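Local coordinates for protein sulfatase (Bacteroides fragilis CAG:558, PDB 6USS) that probably hydrolyses aryl sulfate esters as a calcium-dependent sulfatase of the gut microbiome, here studied as a catalytic-site variant, at residues Met69-Lys74 / Asp301-Leu306; Val264-Asp269 / Ala289-Gly294; Asp448-Tyr453 / Ile469-Asn474; Ser342-Gly347 / Gly355-Met360. The protein carries 1 engineered substitution. All blocks are in the same frame, centred on the assembly; numbering follows the deposited sequence.

Contact 1: Met69-Lys74 / Asp301-Leu306; sequences MERLAK and DLMDWL
The guanidinium plane of Arg71 carries the methyl end of Met303 over one face, while Asp304 OD1 reaches the same group obliquely, with the carboxylate plane turned 43° from it. Two helices of the alpha/beta sulfatase domain meet here, 67-74 and 283-308, which lie next to each other on the large mixed sheet; their axes in these segments are 11.4 Å apart and inclined at 49°. At such a spacing long side chains must fill the gap, and arginine and methionine suit it. Arg71 and Met303 arrive from opposite directions, so that the methyl CE is laid over the guanidinium face. Met303 CE lies 3.9 Å above the plane, offset toward its rim, and Arg71 NH2 is 3.9 Å from Met303 CB.

Beyond this cover the charged end of Arg71 forms a salt bridge, NH2 to Asp304 OD1 at 2.9 Å. The hydrogen bond within it is weak, bent to 130° at the hydrogen, so the pair is probably held more by charge than by a well-aimed hydrogen bond. Asp304 crosses Arg71 at about a right angle. Asp307 offers Arg71 a second, long and weak ion pair, and the pairing sits on the more exposed side of the helices.

Deeper in, Leu72 faces the sheet, touching Val317 of strand 315-321 and Ile361 of strand 357-363; leucine fits this apolar floor. Met303 also touches Arg363 there. The flexible thioether bends at its last torsion, which brings Met303 CE to 3.7 Å from both the backbone N and the CB of Leu72.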
loop_
_atom_site.group_PDB
_atom_site.type_symbol
_atom_site.label_atom_id
_atom_site.label_comp_id
_atom_site.label_asym_id
_atom_site.label_seq_id
_atom_site.Cartn_x
_atom_site.Cartn_y
_atom_site.Cartn_z
ATOM N N MET A 69 -3.264 5.250 -30.723
ATOM C CA MET A 69 -2.405 4.087 -30.947
ATOM C C MET A 69 -1.520 4.281 -32.182
ATOM O O MET A 69 -0.345 3.902 -32.175
ATOM C CB MET A 69 -3.255 2.813 -31.100
ATOM C CG MET A 69 -3.908 2.303 -29.824
ATOM S SD MET A 69 -4.849 0.774 -30.075
ATOM C CE MET A 69 -3.585 -0.395 -30.599
ATOM N N GLU A 70 -2.072 4.843 -33.266
ATOM C CA GLU A 70 -1.266 5.090 -34.462
ATOM C C GLU A 70 -0.167 6.105 -34.177
ATOM O O GLU A 70 0.992 5.915 -34.571
ATOM C CB GLU A 70 -2.155 5.586 -35.599
ATOM C CG GLU A 70 -3.141 4.588 -36.118
ATOM C CD GLU A 70 -4.088 5.191 -37.150
ATOM O OE1 GLU A 70 -3.677 6.130 -37.865
ATOM O OE2 GLU A 70 -5.241 4.717 -37.254
ATOM N N ARG A 71 -0.535 7.201 -33.510
ATOM C CA ARG A 71 0.422 8.184 -33.009
ATOM C C ARG A 71 1.544 7.521 -32.199
ATOM O O ARG A 71 2.733 7.750 -32.457
ATOM C CB ARG A 71 -0.344 9.218 -32.168
ATOM C CG ARG A 71 0.386 10.502 -31.863
ATOM C CD ARG A 71 -0.577 11.603 -31.405
ATOM N NE ARG A 71 -0.051 12.344 -30.259
ATOM C CZ ARG A 71 -0.605 12.325 -29.051
ATOM N NH1 ARG A 71 -1.703 11.610 -28.858
ATOM N NH2 ARG A 71 -0.074 13.017 -28.040
ATOM N N LEU A 72 1.177 6.701 -31.200
ATOM C CA LEU A 72 2.181 6.033 -30.368
ATOM C C LEU A 72 3.090 5.133 -31.206
ATOM O O LEU A 72 4.310 5.094 -30.994
ATOM C CB LEU A 72 1.491 5.240 -29.254
ATOM C CG LEU A 72 2.360 4.586 -28.166
ATOM C CD1 LEU A 72 3.063 5.632 -27.327
ATOM C CD2 LEU A 72 1.543 3.654 -27.271
ATOM N N ALA A 73 2.519 4.425 -32.188
ATOM C CA ALA A 73 3.323 3.514 -32.997
ATOM C C ALA A 73 4.282 4.281 -33.900
ATOM O O ALA A 73 5.431 3.857 -34.082
ATOM C CB ALA A 73 2.418 2.593 -33.814
ATOM N N LYS A 74 3.830 5.407 -34.477
ATOM C CA LYS A 74 4.729 6.233 -35.287
ATOM C C LYS A 74 5.926 6.733 -34.491
ATOM O O LYS A 74 6.949 7.062 -35.091
ATOM C CB LYS A 74 3.991 7.431 -35.912
ATOM C CG LYS A 74 3.189 7.086 -37.183
ATOM C CD LYS A 74 2.328 8.281 -37.667
ATOM C CE LYS A 74 0.870 7.861 -37.978
ATOM N NZ LYS A 74 -0.090 8.293 -36.883
ATOM N N ASP A 301 -5.097 10.786 -23.798
ATOM C CA ASP A 301 -5.142 11.734 -22.686
ATOM C C ASP A 301 -3.900 11.623 -21.805
ATOM O O ASP A 301 -3.363 12.642 -21.353
ATOM C CB ASP A 301 -6.404 11.522 -21.843
ATOM C CG ASP A 301 -7.683 11.925 -22.570
ATOM O OD1 ASP A 301 -7.623 12.712 -23.538
ATOM O OD2 ASP A 301 -8.765 11.463 -22.154
ATOM N N LEU A 302 -3.440 10.397 -21.538
ATOM C CA LEU A 302 -2.178 10.226 -20.825
ATOM C C LEU A 302 -0.996 10.710 -21.669
ATOM O O LEU A 302 -0.060 11.330 -21.144
ATOM C CB LEU A 302 -1.998 8.761 -20.417
ATOM C CG LEU A 302 -3.114 8.217 -19.529
ATOM C CD1 LEU A 302 -2.998 6.697 -19.325
ATOM C CD2 LEU A 302 -3.127 8.966 -18.185
ATOM N N MET A 303 -1.025 10.452 -22.981
ATOM C CA MET A 303 0.066 10.901 -23.838
ATOM C C MET A 303 0.157 12.427 -23.855
ATOM O O MET A 303 1.263 12.990 -23.852
ATOM C CB MET A 303 -0.110 10.342 -25.252
ATOM C CG MET A 303 0.206 8.836 -25.394
ATOM S SD MET A 303 -0.369 8.069 -26.957
ATOM C CE MET A 303 0.839 8.710 -28.135
ATOM N N ASP A 304 -0.996 13.110 -23.859
ATOM C CA ASP A 304 -0.993 14.568 -23.796
ATOM C C ASP A 304 -0.555 15.042 -22.427
ATOM O O ASP A 304 0.160 16.045 -22.318
ATOM C CB ASP A 304 -2.372 15.150 -24.125
ATOM C CG ASP A 304 -2.901 14.690 -25.472
ATOM O OD1 ASP A 304 -2.098 14.223 -26.320
ATOM O OD2 ASP A 304 -4.131 14.798 -25.690
ATOM N N TRP A 305 -0.970 14.334 -21.369
ATOM C CA TRP A 305 -0.505 14.693 -20.035
ATOM C C TRP A 305 1.016 14.635 -19.965
ATOM O O TRP A 305 1.658 15.557 -19.442
ATOM C CB TRP A 305 -1.137 13.797 -18.964
ATOM C CG TRP A 305 -0.721 14.250 -17.600
ATOM C CD1 TRP A 305 -1.378 15.138 -16.785
ATOM C CD2 TRP A 305 0.476 13.883 -16.902
ATOM N NE1 TRP A 305 -0.667 15.329 -15.623
ATOM C CE2 TRP A 305 0.471 14.564 -15.671
ATOM C CE3 TRP A 305 1.552 13.039 -17.200
ATOM C CZ2 TRP A 305 1.497 14.429 -14.744
ATOM C CZ3 TRP A 305 2.568 12.901 -16.267
ATOM C CH2 TRP A 305 2.533 13.596 -15.056
ATOM N N LEU A 306 1.612 13.566 -20.511
ATOM C CA LEU A 306 3.071 13.468 -20.580
ATOM C C LEU A 306 3.677 14.641 -21.344
ATOM O O LEU A 306 4.663 15.239 -20.892
ATOM C CB LEU A 306 3.494 12.149 -21.233
ATOM C CG LEU A 306 3.297 10.827 -20.485
ATOM C CD1 LEU A 306 3.672 9.641 -21.384
ATOM C CD2 LEU A 306 4.116 10.820 -19.208
#

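Contact 2: Val264-Asp269 / Ala289-Gly294; sequences VPIDKD and AALIEG
Residues 264-269 form an irregular loop that follows strand 253-258 and passes alongside one turn of helix 283-308, with the nearest CA pair, Asp269 and Ala290, 6.0 Å apart. A cis peptide bond precedes Pro265, and Ile266 is the centre of an inverse gamma turn, closed by a weak bond from Asp267 N to Pro265 O. Beyond these bends the loop runs along the helix.

Ile266 and Leu291 carry the apolar part. With its CG2 anti to the backbone N, Ile266 lays CG2 3.7 Å from Leu291 CD1, and Ile266 CD1 is equally close to that methyl. Ile266 lies about 8 Å, side chain to side chain, from the calcium ligand Asp43. The other branch of the leucine, CD2, rests 3.7 Å from Asp267 O. Farther along, the small Ala290 lets the backbone approach, its CB 4.1 Å from Asp269 O. Gly294, one turn on and without a side chain, leaves room for the Asp269 carboxylate, which pairs with Arg271 just beyond the loop segment, while Asp267 OD2 accepts from Tyr198 N.

The join between loop and helix rests on apolar packing and shape, while the acidic groups of the loop find their polar partners outside the helix segment.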
loop_
_atom_site.group_PDB
_atom_site.type_symbol
_atom_site.label_atom_id
_atom_site.label_comp_id
_atom_site.label_asym_id
_atom_site.label_seq_id
_atom_site.Cartn_x
_atom_site.Cartn_y
_atom_site.Cartn_z
ATOM N N VAL A 264 -17.024 -7.310 -21.509
ATOM C CA VAL A 264 -18.487 -7.292 -21.519
ATOM C C VAL A 264 -18.979 -6.838 -20.147
ATOM O O VAL A 264 -18.220 -6.915 -19.165
ATOM C CB VAL A 264 -19.078 -8.658 -21.911
ATOM C CG1 VAL A 264 -18.737 -8.975 -23.369
ATOM C CG2 VAL A 264 -18.656 -9.784 -20.928
ATOM N N PRO A 265 -20.220 -6.318 -20.029
ATOM C CA PRO A 265 -21.182 -6.103 -21.122
ATOM C C PRO A 265 -20.796 -4.889 -21.963
ATOM O O PRO A 265 -20.191 -3.953 -21.431
ATOM C CB PRO A 265 -22.487 -5.858 -20.380
ATOM C CG PRO A 265 -22.049 -5.160 -19.131
ATOM C CD PRO A 265 -20.737 -5.798 -18.746
ATOM N N ILE A 266 -21.150 -4.893 -23.245
ATOM C CA ILE A 266 -20.700 -3.837 -24.168
ATOM C C ILE A 266 -21.723 -2.707 -24.065
ATOM O O ILE A 266 -22.618 -2.548 -24.897
ATOM C CB ILE A 266 -20.530 -4.360 -25.601
ATOM C CG1 ILE A 266 -19.730 -5.671 -25.616
ATOM C CG2 ILE A 266 -19.880 -3.303 -26.494
ATOM C CD1 ILE A 266 -18.349 -5.575 -24.961
ATOM N N ASP A 267 -21.576 -1.887 -23.019
ATOM C CA ASP A 267 -22.441 -0.718 -22.860
ATOM C C ASP A 267 -22.138 0.327 -23.929
ATOM O O ASP A 267 -21.016 0.424 -24.431
ATOM C CB ASP A 267 -22.256 -0.094 -21.479
ATOM C CG ASP A 267 -22.865 -0.935 -20.359
ATOM O OD1 ASP A 267 -23.894 -1.603 -20.595
ATOM O OD2 ASP A 267 -22.311 -0.929 -19.236
ATOM N N LYS A 268 -23.145 1.126 -24.267
ATOM C CA LYS A 268 -22.976 2.154 -25.289
ATOM C C LYS A 268 -22.348 3.406 -24.691
ATOM O O LYS A 268 -22.813 3.925 -23.673
ATOM C CB LYS A 268 -24.313 2.516 -25.934
ATOM C CG LYS A 268 -24.805 1.499 -26.954
ATOM C CD LYS A 268 -26.314 1.371 -26.916
ATOM C CE LYS A 268 -26.759 0.024 -27.457
ATOM N NZ LYS A 268 -27.300 0.221 -28.820
ATOM N N ASP A 269 -21.291 3.888 -25.330
ATOM C CA ASP A 269 -20.669 5.156 -24.988
ATOM C C ASP A 269 -21.228 6.199 -25.945
ATOM O O ASP A 269 -20.851 6.239 -27.125
ATOM C CB ASP A 269 -19.148 5.044 -25.082
ATOM C CG ASP A 269 -18.421 6.259 -24.513
ATOM O OD1 ASP A 269 -19.041 7.339 -24.362
ATOM O OD2 ASP A 269 -17.216 6.133 -24.218
ATOM N N ALA A 289 -17.043 -0.765 -31.329
ATOM C CA ALA A 289 -16.186 0.296 -31.855
ATOM C C ALA A 289 -16.081 1.466 -30.887
ATOM O O ALA A 289 -15.007 2.064 -30.734
ATOM C CB ALA A 289 -16.723 0.781 -33.201
ATOM N N ALA A 290 -17.191 1.798 -30.217
ATOM C CA ALA A 290 -17.194 2.912 -29.285
ATOM C C ALA A 290 -16.375 2.595 -28.034
ATOM O O ALA A 290 -15.686 3.476 -27.501
ATOM C CB ALA A 290 -18.632 3.288 -28.938
ATOM N N LEU A 291 -16.414 1.341 -27.557
ATOM C CA LEU A 291 -15.529 0.945 -26.460
ATOM C C LEU A 291 -14.069 1.082 -26.868
ATOM O O LEU A 291 -13.241 1.574 -26.095
ATOM C CB LEU A 291 -15.806 -0.493 -26.031
ATOM C CG LEU A 291 -17.093 -0.749 -25.264
ATOM C CD1 LEU A 291 -17.047 -2.109 -24.509
ATOM C CD2 LEU A 291 -17.352 0.416 -24.330
ATOM N N ILE A 292 -13.746 0.655 -28.094
ATOM C CA ILE A 292 -12.376 0.715 -28.593
ATOM C C ILE A 292 -11.896 2.157 -28.646
ATOM O O ILE A 292 -10.754 2.457 -28.284
ATOM C CB ILE A 292 -12.286 0.025 -29.969
ATOM C CG1 ILE A 292 -12.322 -1.503 -29.807
ATOM C CG2 ILE A 292 -11.058 0.479 -30.734
ATOM C CD1 ILE A 292 -12.662 -2.246 -31.084
ATOM N N GLU A 293 -12.768 3.077 -29.059
ATOM C CA GLU A 293 -12.332 4.453 -29.236
ATOM C C GLU A 293 -12.177 5.172 -27.906
ATOM O O GLU A 293 -11.301 6.030 -27.770
ATOM C CB GLU A 293 -13.300 5.218 -30.144
ATOM C CG GLU A 293 -12.653 6.485 -30.732
ATOM C CD GLU A 293 -13.618 7.430 -31.455
ATOM O OE1 GLU A 293 -14.700 6.988 -31.903
ATOM O OE2 GLU A 293 -13.265 8.627 -31.589
ATOM N N GLY A 294 -13.004 4.835 -26.919
ATOM C CA GLY A 294 -12.863 5.453 -25.611
ATOM C C GLY A 294 -11.625 4.966 -24.884
ATOM O O GLY A 294 -10.990 5.725 -24.147
#

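Contact 3: Asp448-Tyr453 / Ile469-Asn474; sequences DWKLIY and IGEKNN
A salt bridge joins Lys450 to Glu471, linking the four-stranded antiparallel sheet of the C-terminal region to the loop that leads from its last strand, 460-464, toward helix 480-496. Lys450 lies on the inner strand 449-454 and Glu471 in the loop, their CA atoms 9.5 Å apart, a gap that only long side chains can bridge. Lysine spans it fully extended, CG anti to the backbone N (chi1 -179°) and every later torsion likewise anti. Glu471 reaches back from a residue in the left-handed backbone conformation, and the two side chains cross at about a right angle.

The charged pair is also a hydrogen bond, Lys450 NZ to Glu471 OE1 at 3.0 Å. The ammonium meets this oxygen on its syn side, 21° out of the carboxylate plane. Both ends have further partners in the segment before helix 353-356 and at its start: NZ also bonds to Ala351 O and pairs with Glu353 OE2, while Glu471 OE2 accepts from Glu353 N. Both side chains are buried, and these bonds probably balance much of the buried charge; two carboxylates beside one ammonium would probably favour its protonated form.

Van der Waals contact is slight. Ile452, two residues along on the same side of the strand, brings CD1 to 4.3 Å from Glu471 OE1, and both residues touch Tyr352. The end of the lysine chain also crowds that oxygen, with Lys450 CD 3.3 Å and Lys450 CE 3.5 Å from Glu471 OE1.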
loop_
_atom_site.group_PDB
_atom_site.type_symbol
_atom_site.label_atom_id
_atom_site.label_comp_id
_atom_site.label_asym_id
_atom_site.label_seq_id
_atom_site.Cartn_x
_atom_site.Cartn_y
_atom_site.Cartn_z
ATOM N N ASP A 448 8.523 -21.759 -36.600
ATOM C CA ASP A 448 7.340 -21.580 -37.422
ATOM C C ASP A 448 6.194 -22.466 -36.986
ATOM O O ASP A 448 5.114 -22.392 -37.581
ATOM C CB ASP A 448 7.670 -21.898 -38.884
ATOM C CG ASP A 448 8.716 -20.971 -39.462
ATOM O OD1 ASP A 448 8.980 -19.901 -38.847
ATOM O OD2 ASP A 448 9.271 -21.314 -40.533
ATOM N N TRP A 449 6.410 -23.320 -35.994
ATOM C CA TRP A 449 5.529 -24.445 -35.748
ATOM C C TRP A 449 4.822 -24.287 -34.418
ATOM O O TRP A 449 5.430 -23.890 -33.420
ATOM C CB TRP A 449 6.305 -25.760 -35.789
ATOM C CG TRP A 449 6.772 -26.098 -37.174
ATOM C CD1 TRP A 449 8.044 -26.005 -37.656
ATOM C CD2 TRP A 449 5.964 -26.569 -38.264
ATOM N NE1 TRP A 449 8.078 -26.395 -38.974
ATOM C CE2 TRP A 449 6.813 -26.740 -39.372
ATOM C CE3 TRP A 449 4.609 -26.869 -38.407
ATOM C CZ2 TRP A 449 6.350 -27.203 -40.606
ATOM C CZ3 TRP A 449 4.149 -27.325 -39.643
ATOM C CH2 TRP A 449 5.019 -27.492 -40.720
ATOM N N LYS A 450 3.529 -24.581 -34.426
ATOM C CA LYS A 450 2.683 -24.489 -33.249
ATOM C C LYS A 450 1.954 -25.812 -33.101
ATOM O O LYS A 450 1.323 -26.282 -34.058
ATOM C CB LYS A 450 1.693 -23.329 -33.386
ATOM C CG LYS A 450 0.766 -23.127 -32.206
ATOM C CD LYS A 450 -0.135 -21.935 -32.480
ATOM C CE LYS A 450 -0.985 -21.606 -31.272
ATOM N NZ LYS A 450 -1.976 -20.514 -31.542
ATOM N N LEU A 451 2.061 -26.425 -31.921
ATOM C CA LEU A 451 1.396 -27.692 -31.645
ATOM C C LEU A 451 0.384 -27.491 -30.525
ATOM O O LEU A 451 0.743 -27.047 -29.428
ATOM C CB LEU A 451 2.396 -28.784 -31.268
ATOM C CG LEU A 451 1.689 -30.029 -30.698
ATOM C CD1 LEU A 451 0.921 -30.747 -31.796
ATOM C CD2 LEU A 451 2.657 -30.984 -29.995
ATOM N N ILE A 452 -0.876 -27.820 -30.805
ATOM C CA ILE A 452 -1.953 -27.791 -29.824
ATOM C C ILE A 452 -2.379 -29.225 -29.548
ATOM O O ILE A 452 -2.647 -30.000 -30.482
ATOM C CB ILE A 452 -3.147 -26.948 -30.305
ATOM C CG1 ILE A 452 -2.704 -25.526 -30.655
ATOM C CG2 ILE A 452 -4.238 -26.927 -29.252
ATOM C CD1 ILE A 452 -3.738 -24.747 -31.445
ATOM N N TYR A 453 -2.424 -29.581 -28.268
ATOM C CA TYR A 453 -2.856 -30.895 -27.824
ATOM C C TYR A 453 -4.135 -30.752 -27.019
ATOM O O TYR A 453 -4.224 -29.884 -26.144
ATOM C CB TYR A 453 -1.781 -31.553 -26.976
ATOM C CG TYR A 453 -2.249 -32.777 -26.220
ATOM C CD1 TYR A 453 -2.579 -33.961 -26.894
ATOM C CD2 TYR A 453 -2.329 -32.765 -24.824
ATOM C CE1 TYR A 453 -2.988 -35.096 -26.192
ATOM C CE2 TYR A 453 -2.732 -33.903 -24.112
ATOM C CZ TYR A 453 -3.059 -35.065 -24.801
ATOM O OH TYR A 453 -3.461 -36.199 -24.112
ATOM N N ILE A 469 -1.771 -18.129 -41.090
ATOM C CA ILE A 469 -2.057 -17.279 -39.940
ATOM C C ILE A 469 -3.440 -17.579 -39.381
ATOM O O ILE A 469 -3.669 -17.437 -38.175
ATOM C CB ILE A 469 -1.886 -15.793 -40.315
ATOM C CG1 ILE A 469 -1.657 -14.945 -39.076
ATOM C CG2 ILE A 469 -3.093 -15.268 -41.102
ATOM C CD1 ILE A 469 -1.703 -13.454 -39.376
ATOM N N GLY A 470 -4.368 -18.040 -40.230
ATOM C CA GLY A 470 -5.712 -18.374 -39.807
ATOM C C GLY A 470 -5.867 -19.742 -39.201
ATOM O O GLY A 470 -6.975 -20.119 -38.807
ATOM N N GLU A 471 -4.772 -20.496 -39.109
ATOM C CA GLU A 471 -4.780 -21.865 -38.585
ATOM C C GLU A 471 -5.888 -22.704 -39.232
ATOM O O GLU A 471 -6.708 -23.336 -38.564
ATOM C CB GLU A 471 -4.869 -21.847 -37.059
ATOM C CG GLU A 471 -3.586 -21.296 -36.444
ATOM C CD GLU A 471 -3.707 -20.972 -34.967
ATOM O OE1 GLU A 471 -2.932 -21.535 -34.154
ATOM O OE2 GLU A 471 -4.568 -20.133 -34.624
ATOM N N LYS A 472 -5.902 -22.692 -40.570
ATOM C CA LYS A 472 -6.886 -23.419 -41.363
ATOM C C LYS A 472 -6.423 -24.812 -41.766
ATOM O O LYS A 472 -7.269 -25.640 -42.130
ATOM C CB LYS A 472 -7.230 -22.655 -42.650
ATOM C CG LYS A 472 -7.924 -21.315 -42.479
ATOM C CD LYS A 472 -8.016 -20.622 -43.839
ATOM C CE LYS A 472 -7.914 -19.108 -43.722
ATOM N NZ LYS A 472 -9.212 -18.441 -44.029
ATOM N N ASN A 473 -5.112 -25.089 -41.720
ATOM C CA ASN A 473 -4.539 -26.313 -42.285
ATOM C C ASN A 473 -3.692 -27.090 -41.270
ATOM O O ASN A 473 -2.488 -26.842 -41.114
ATOM C CB ASN A 473 -3.721 -25.996 -43.528
ATOM C CG ASN A 473 -3.391 -27.247 -44.318
ATOM O OD1 ASN A 473 -3.984 -28.320 -44.098
ATOM N ND2 ASN A 473 -2.454 -27.123 -45.254
ATOM N N ASN A 474 -4.316 -28.060 -40.603
ATOM C CA ASN A 474 -3.606 -28.953 -39.696
ATOM C C ASN A 474 -2.639 -29.826 -40.490
ATOM O O ASN A 474 -3.057 -30.596 -41.362
ATOM C CB ASN A 474 -4.627 -29.801 -38.941
ATOM C CG ASN A 474 -3.998 -30.778 -37.976
ATOM O OD1 ASN A 474 -2.790 -30.741 -37.722
ATOM N ND2 ASN A 474 -4.826 -31.648 -37.409
#

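Contact 4: Ser342-Gly347 / Gly355-Met360; sequences SPLNSG and GVREPM
Leu344 and Arg357 meet with their side chains crossing at about a right angle, the leucine pointing from a loop toward the start of strand 357-363. That strand belongs to the large mixed sheet of the sulfatase alpha/beta domain, where it runs antiparallel to both 77-83 and 315-321. The leucine touches the root of the arginine: Leu344 CD1 lies 3.7 Å from Arg357 CB, and CD2 approaches the guanidinium obliquely. A branched apolar side chain suits a place beside the aliphatic part of the arginine, and Leu344 also packs on Trp46.

Arg357 has CG anti to the backbone N (chi1 -151°) and bends at its third torsion, chi3 -77°, which turns the guanidinium away from the line of the chain. There it is well occupied: NH2 forms a salt bridge with Glu353, NH1 donates to Thr80 O, and Trp46 supplies a cation-pi contact. A buried positive charge thus has an acid, a carbonyl and an aromatic ring around it, while the leucine adds apolar cover.

At the other end two glycines allow the backbones themselves to meet. The CA atoms of Gly347 and Gly355 are 3.9 Å apart. Gly347 O stands 3.1 Å from Gly355 CA, an approach that suits glycine.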
loop_
_atom_site.group_PDB
_atom_site.type_symbol
_atom_site.label_atom_id
_atom_site.label_comp_id
_atom_site.label_asym_id
_atom_site.label_seq_id
_atom_site.Cartn_x
_atom_site.Cartn_y
_atom_site.Cartn_z
ATOM N N SER A 342 -10.409 -11.826 -37.067
ATOM C CA SER A 342 -9.906 -12.181 -38.383
ATOM C C SER A 342 -8.795 -11.220 -38.796
ATOM O O SER A 342 -8.910 -10.012 -38.552
ATOM C CB SER A 342 -11.037 -12.136 -39.410
ATOM O OG SER A 342 -10.497 -11.837 -40.678
ATOM N N PRO A 343 -7.730 -11.704 -39.467
ATOM C CA PRO A 343 -7.558 -13.049 -40.026
ATOM C C PRO A 343 -7.192 -14.121 -39.010
ATOM O O PRO A 343 -6.890 -15.230 -39.417
ATOM C CB PRO A 343 -6.388 -12.858 -40.984
ATOM C CG PRO A 343 -5.537 -11.879 -40.256
ATOM C CD PRO A 343 -6.528 -10.887 -39.684
ATOM N N LEU A 344 -7.170 -13.810 -37.720
ATOM C CA LEU A 344 -6.826 -14.847 -36.756
ATOM C C LEU A 344 -8.033 -15.741 -36.483
ATOM O O LEU A 344 -9.182 -15.304 -36.593
ATOM C CB LEU A 344 -6.321 -14.234 -35.451
ATOM C CG LEU A 344 -5.183 -13.236 -35.608
ATOM C CD1 LEU A 344 -4.681 -12.832 -34.241
ATOM C CD2 LEU A 344 -4.073 -13.854 -36.447
ATOM N N ASN A 345 -7.760 -16.999 -36.116
ATOM C CA ASN A 345 -8.816 -17.970 -35.839
ATOM C C ASN A 345 -9.382 -17.792 -34.424
ATOM O O ASN A 345 -8.635 -17.793 -33.438
ATOM C CB ASN A 345 -8.277 -19.390 -36.021
ATOM C CG ASN A 345 -9.381 -20.413 -36.298
ATOM O OD1 ASN A 345 -10.502 -20.291 -35.808
ATOM N ND2 ASN A 345 -9.045 -21.448 -37.071
ATOM N N SER A 346 -10.698 -17.639 -34.334
ATOM C CA SER A 346 -11.425 -17.697 -33.065
ATOM C C SER A 346 -10.978 -16.508 -32.188
ATOM O O SER A 346 -10.704 -15.403 -32.688
ATOM C CB SER A 346 -11.246 -19.086 -32.453
ATOM O OG SER A 346 -11.879 -19.202 -31.194
ATOM N N GLY A 347 -10.909 -16.692 -30.868
ATOM C CA GLY A 347 -10.643 -15.577 -29.989
ATOM C C GLY A 347 -10.529 -15.985 -28.541
ATOM O O GLY A 347 -10.042 -17.080 -28.242
ATOM N N GLY A 355 -7.018 -16.159 -29.831
ATOM C CA GLY A 355 -7.085 -16.091 -28.385
ATOM C C GLY A 355 -5.844 -15.541 -27.706
ATOM O O GLY A 355 -5.915 -15.125 -26.546
ATOM N N VAL A 356 -4.699 -15.532 -28.393
ATOM C CA VAL A 356 -3.427 -15.263 -27.725
ATOM C C VAL A 356 -2.569 -14.203 -28.410
ATOM O O VAL A 356 -1.671 -13.636 -27.759
ATOM C CB VAL A 356 -2.616 -16.569 -27.547
ATOM C CG1 VAL A 356 -3.336 -17.513 -26.601
ATOM C CG2 VAL A 356 -2.349 -17.234 -28.899
ATOM N N ARG A 357 -2.761 -13.862 -29.688
ATOM C CA ARG A 357 -1.946 -12.826 -30.316
ATOM C C ARG A 357 -2.534 -11.447 -30.013
ATOM O O ARG A 357 -3.665 -11.154 -30.406
ATOM C CB ARG A 357 -1.828 -13.049 -31.821
ATOM C CG ARG A 357 -0.511 -12.492 -32.352
ATOM C CD ARG A 357 -0.502 -12.292 -33.856
ATOM N NE ARG A 357 -0.320 -13.549 -34.559
ATOM C CZ ARG A 357 0.621 -13.768 -35.473
ATOM N NH1 ARG A 357 1.470 -12.796 -35.793
ATOM N NH2 ARG A 357 0.710 -14.960 -36.067
ATOM N N GLU A 358 -1.736 -10.582 -29.333
ATOM C CA GLU A 358 -2.148 -9.306 -28.753
ATOM C C GLU A 358 -1.496 -8.112 -29.449
ATOM O O GLU A 358 -0.357 -8.196 -29.907
ATOM C CB GLU A 358 -1.782 -9.260 -27.263
ATOM C CG GLU A 358 -2.354 -10.397 -26.446
ATOM C CD GLU A 358 -3.823 -10.602 -26.746
ATOM O OE1 GLU A 358 -4.195 -11.743 -27.096
ATOM O OE2 GLU A 358 -4.592 -9.612 -26.653
ATOM N N PRO A 359 -2.179 -6.975 -29.513
ATOM C CA PRO A 359 -1.534 -5.756 -30.029
ATOM C C PRO A 359 -0.584 -5.171 -28.996
ATOM O O PRO A 359 -0.957 -4.982 -27.834
ATOM C CB PRO A 359 -2.713 -4.816 -30.291
ATOM C CG PRO A 359 -3.772 -5.287 -29.306
ATOM C CD PRO A 359 -3.618 -6.786 -29.263
ATOM N N MET A 360 0.644 -4.865 -29.422
ATOM C CA MET A 360 1.654 -4.415 -28.476
ATOM C C MET A 360 2.519 -3.338 -29.110
ATOM O O MET A 360 2.954 -3.463 -30.259
ATOM C CB MET A 360 2.514 -5.579 -27.991
ATOM C CG MET A 360 3.569 -5.204 -26.974
ATOM S SD MET A 360 4.620 -6.621 -26.600
ATOM C CE MET A 360 5.998 -5.799 -25.813
#

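Contacts 1 and 2 share helix 283-308, contact 2 being nested within the chain loop that contact 1 closes; their centres are 20 Å apart. Contacts 3 and 4 touch directly, with centres 13 Å apart: Asn345 ND2 makes a probable, weak hydrogen bond to Gly470 O at 3.0 Å, and Ile469 CG1 packs 3.7 Å from Leu344 CD2. Glu353 is shared by both, pairing with Lys450 in contact 3 and Arg357 in contact 4. Calcium, bound by Asp42, Asp43, Asp322, Asn323 and the engineered Cys88, lies about 11 Å from the Ile266 side chain in contact 2 and about 10 Å from the Gly355 position in contact 4; contacts 1 and 3 are remote from it.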